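Local coordinates for ArsR family transcriptional regulator (Comamonas testosteroni, PDB 6UVU), which acts as an antimony-specific, Sb(III)-responsive transcriptional repressor, and probably binds DNA as other members of its family do, at the interface of chains A and B. Coordinates in Å, arbitrary orientation; residue numbers count along the deposited sequence, not the author numbering. Chains: chain A/B, ArsR family transcriptional regulator.

Contacts 1 and 2 are neighbouring patches of one two-fold interface, with the centres of their C-alpha atoms about 7 Å apart. They share A:Met107, A:Leu110 and B:Met107, and both are built mainly from helix 26-39 together with the helix that starts at residue 102; B:Leu45 of helix 42-54 borders contact 2. In contact 1 the C-terminal helix of chain A meets both main helices of chain B; in contact 2 the ends of the two copies of helix 26-39 meet around a pair of phenylalanines. The residues in common join the patches into one continuous, largely apolar layer, which probably holds together the homodimer typical of ArsR repressors.

Contact 1: the interface of chains A and B. Residues chain A 107, 110-111, 114-115; chain B 32, 35, 103, 106-107.
A:Leu114 reaches into chain B with both of its methyl groups. A:Leu114 CD2 lies against one face of the guanidinium of B:Arg106, toward the rim of that group and 3.5 Å from NH2, and the sulfur SG of B:Cys103 is 3.9 Å from the same methyl. The other branch, A:Leu114 CD1, meets CD2 of B:Leu35 at 3.6 Å. A forked leucine suits this place because CD2 faces helix 102-121 of the partner, while CD1 reaches mainly toward helix 26-39. One turn earlier, A:Leu110 divides its methyls likewise: CD1 is 3.6 Å from B:Arg106 NH2, while CD2 packs 3.6 Å from CE of B:Met107.

Two bent chains help to place these groups. B:Arg106 is folded at chi2 and chi3 (-136° and -54°), turning one face toward A:Leu114 CD2 and its NE/NH2 side toward A:Leu110 CD1, and an alanine here would probably leave both methyls without this cover. B:Met107 also curls, turning its methyl toward A:Leu110. Farther out, CG2 of B:Val32 sits 3.8 Å from the carbonyl O of A:Gly111, whose lack of a side chain probably leaves room for the valine, and A:Ile115 flanks the same methyl. Compact B:Val32 and B:Cys103 suit positions close to the opposing helix. The patch thus packs the C-terminal helix of one subunit against two helices of the other, probably stabilising the repressor dimer.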
# COMPACT_ATOMS: atom_id res chain seq x y z
N MET A 107 -1.99 -3.27 5.93
CA MET A 107 -1.18 -2.27 5.21
C MET A 107 -0.86 -1.07 6.09
O MET A 107 0.28 -0.58 6.11
CB MET A 107 -1.92 -1.83 3.96
CG MET A 107 -1.97 -2.87 2.87
SD MET A 107 -2.86 -2.19 1.46
CE MET A 107 -2.74 -3.53 0.28
N LEU A 110 1.84 -1.99 8.67
CA LEU A 110 3.17 -1.97 8.08
C LEU A 110 3.65 -0.53 7.90
O LEU A 110 4.82 -0.22 8.17
CB LEU A 110 3.18 -2.74 6.76
CG LEU A 110 4.49 -2.67 5.96
CD1 LEU A 110 5.64 -3.22 6.80
CD2 LEU A 110 4.40 -3.42 4.65
N GLY A 111 2.76 0.36 7.46
CA GLY A 111 3.11 1.78 7.38
C GLY A 111 3.51 2.37 8.72
O GLY A 111 4.43 3.19 8.80
N LEU A 114 7.04 1.22 9.51
CA LEU A 114 8.04 1.98 8.77
C LEU A 114 8.30 3.34 9.41
O LEU A 114 9.43 3.84 9.35
CB LEU A 114 7.61 2.14 7.31
CG LEU A 114 7.46 0.81 6.56
CD1 LEU A 114 6.96 1.04 5.16
CD2 LEU A 114 8.78 0.05 6.54
N ILE A 115 7.28 3.96 10.00
CA ILE A 115 7.46 5.26 10.64
C ILE A 115 8.30 5.11 11.91
O ILE A 115 9.23 5.89 12.14
CB ILE A 115 6.11 5.92 10.93
CG1 ILE A 115 5.38 6.23 9.62
CG2 ILE A 115 6.28 7.21 11.75
CD1 ILE A 115 3.95 6.70 9.84
N VAL B 32 4.99 8.16 4.02
CA VAL B 32 4.39 6.86 3.74
C VAL B 32 3.38 6.97 2.61
O VAL B 32 3.20 6.02 1.83
CB VAL B 32 3.79 6.28 5.04
CG1 VAL B 32 2.49 5.56 4.77
CG2 VAL B 32 4.80 5.33 5.71
N LEU B 35 5.06 6.33 -0.57
CA LEU B 35 5.20 4.89 -0.80
C LEU B 35 3.96 4.32 -1.48
O LEU B 35 4.06 3.65 -2.51
CB LEU B 35 5.48 4.17 0.53
CG LEU B 35 5.36 2.65 0.61
CD1 LEU B 35 6.32 1.97 -0.37
CD2 LEU B 35 5.62 2.17 2.02
N CYS B 103 11.48 -0.42 1.65
CA CYS B 103 10.10 -0.14 2.03
C CYS B 103 9.14 -0.54 0.92
O CYS B 103 8.10 -1.15 1.19
CB CYS B 103 9.94 1.34 2.36
SG CYS B 103 10.93 1.83 3.76
N ARG B 106 8.95 -4.51 1.08
CA ARG B 106 8.08 -5.10 2.08
C ARG B 106 6.60 -4.87 1.77
O ARG B 106 5.76 -5.74 2.03
CB ARG B 106 8.39 -4.54 3.47
CG ARG B 106 9.82 -4.19 3.75
CD ARG B 106 10.25 -4.66 5.12
NE ARG B 106 9.39 -4.19 6.20
CZ ARG B 106 9.79 -3.39 7.19
NH1 ARG B 106 11.05 -2.95 7.22
NH2 ARG B 106 8.95 -3.01 8.14
N MET B 107 6.27 -3.71 1.20
CA MET B 107 4.88 -3.40 0.89
C MET B 107 4.38 -4.23 -0.28
O MET B 107 3.24 -4.72 -0.27
CB MET B 107 4.71 -1.90 0.62
CG MET B 107 3.23 -1.40 0.68
SD MET B 107 2.32 -1.69 2.23
CE MET B 107 3.04 -0.42 3.28

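Contact 2: the interface of chains A and B. Residues chain A 36, 39, 107, 110; chain B 36, 39, 45, 107.
A:Leu39 lies over the face of the B:Phe36 ring, its CB 3.6 Å from the ring centroid in a CH-pi contact. The methyl A:Leu39 CD1 adds a second touch, 3.5 Å from B:Phe36 CE1. With CG beside the backbone N (chi1 -65°), the leucine spreads across the aromatic face, and a flat ring suits the place by offering a broad apolar surface to a branched chain. On the other side of the ring plane, beyond the rim, the methyl CE of B:Met107 comes within 3.6 Å of CZ of B:Phe36.

The second phenylalanine completes the tight part. CD1 of A:Phe36 lies in the plane of the B:Phe36 ring, at its edge, 3.7 Å from B:Phe36 CD1. The ring planes are inclined by only some 40°, so the pair is neither a parallel stack nor an upright T. A:Phe36 is further held by CG of B:Met107, which lies 3.8 Å from its CE1.

Packing slackens toward helix 42-54 of chain B, where B:Leu45 hides little surface and its CD1 comes no nearer than 3.9 Å to CE2 of A:Phe36. The two methionines also differ despite the two-fold symmetry: B:Met107 is curled and already engages A:Leu110, whereas A:Met107 is extended (chi2 -180°) and has slight contact with the partner. Flexible methionine can take a different shape in each copy, which probably suits this slightly asymmetric centre.

B:Leu39, by contrast, belongs to the tight part as the two-fold twin of A:Leu39. It covers A:Phe36 off-centre, displaced toward the CD2/CE2 rim, its CB 3.6 Å from CD2 of A:Phe36 and its carbonyl O 3.5 Å from that same ring carbon.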
# COMPACT_ATOMS: atom_id res chain seq x y z
N PHE A 36 -4.05 0.21 -2.08
CA PHE A 36 -2.96 1.19 -2.05
C PHE A 36 -3.49 2.60 -2.33
O PHE A 36 -3.05 3.57 -1.69
CB PHE A 36 -1.85 0.83 -3.06
CG PHE A 36 -1.03 -0.42 -2.70
CD1 PHE A 36 -0.82 -0.80 -1.39
CD2 PHE A 36 -0.47 -1.21 -3.70
CE1 PHE A 36 -0.08 -1.93 -1.07
CE2 PHE A 36 0.29 -2.35 -3.39
CZ PHE A 36 0.47 -2.72 -2.07
N LEU A 39 -4.98 4.17 0.78
CA LEU A 39 -4.03 4.66 1.76
C LEU A 39 -3.12 5.78 1.26
O LEU A 39 -2.43 6.39 2.08
CB LEU A 39 -3.15 3.51 2.27
CG LEU A 39 -3.86 2.40 3.04
CD1 LEU A 39 -3.19 1.11 2.64
CD2 LEU A 39 -3.72 2.59 4.53
N MET A 107 -1.99 -3.27 5.93
CA MET A 107 -1.18 -2.27 5.21
C MET A 107 -0.86 -1.07 6.09
O MET A 107 0.28 -0.58 6.11
CB MET A 107 -1.92 -1.83 3.96
CG MET A 107 -1.97 -2.87 2.87
SD MET A 107 -2.86 -2.19 1.46
CE MET A 107 -2.74 -3.53 0.28
N LEU A 110 1.84 -1.99 8.67
CA LEU A 110 3.17 -1.97 8.08
C LEU A 110 3.65 -0.53 7.90
O LEU A 110 4.82 -0.22 8.17
CB LEU A 110 3.18 -2.74 6.76
CG LEU A 110 4.49 -2.67 5.96
CD1 LEU A 110 5.64 -3.22 6.80
CD2 LEU A 110 4.40 -3.42 4.65
N PHE B 36 2.76 4.62 -0.94
CA PHE B 36 1.54 4.06 -1.50
C PHE B 36 1.25 4.61 -2.90
O PHE B 36 0.73 3.87 -3.75
CB PHE B 36 0.36 4.34 -0.57
CG PHE B 36 0.37 3.49 0.68
CD1 PHE B 36 0.19 2.13 0.60
CD2 PHE B 36 0.52 4.08 1.93
CE1 PHE B 36 0.18 1.35 1.74
CE2 PHE B 36 0.50 3.30 3.09
CZ PHE B 36 0.33 1.93 2.99
N LEU B 39 3.19 2.59 -5.38
CA LEU B 39 2.60 1.27 -5.57
C LEU B 39 1.18 1.29 -6.13
O LEU B 39 0.71 0.25 -6.61
CB LEU B 39 2.62 0.52 -4.25
CG LEU B 39 4.02 0.13 -3.80
CD1 LEU B 39 3.97 -0.13 -2.34
CD2 LEU B 39 4.51 -1.09 -4.59
N LEU B 45 3.07 -1.96 -10.38
CA LEU B 45 3.12 -3.03 -9.39
C LEU B 45 3.55 -4.34 -10.04
O LEU B 45 4.33 -5.10 -9.46
CB LEU B 45 1.76 -3.16 -8.71
CG LEU B 45 1.68 -4.10 -7.50
CD1 LEU B 45 2.50 -3.53 -6.35
CD2 LEU B 45 0.24 -4.36 -7.03
N MET B 107 6.27 -3.71 1.20
CA MET B 107 4.88 -3.40 0.89
C MET B 107 4.38 -4.23 -0.28
O MET B 107 3.24 -4.72 -0.27
CB MET B 107 4.71 -1.90 0.62
CG MET B 107 3.23 -1.40 0.68
SD MET B 107 2.32 -1.69 2.23
CE MET B 107 3.04 -0.42 3.28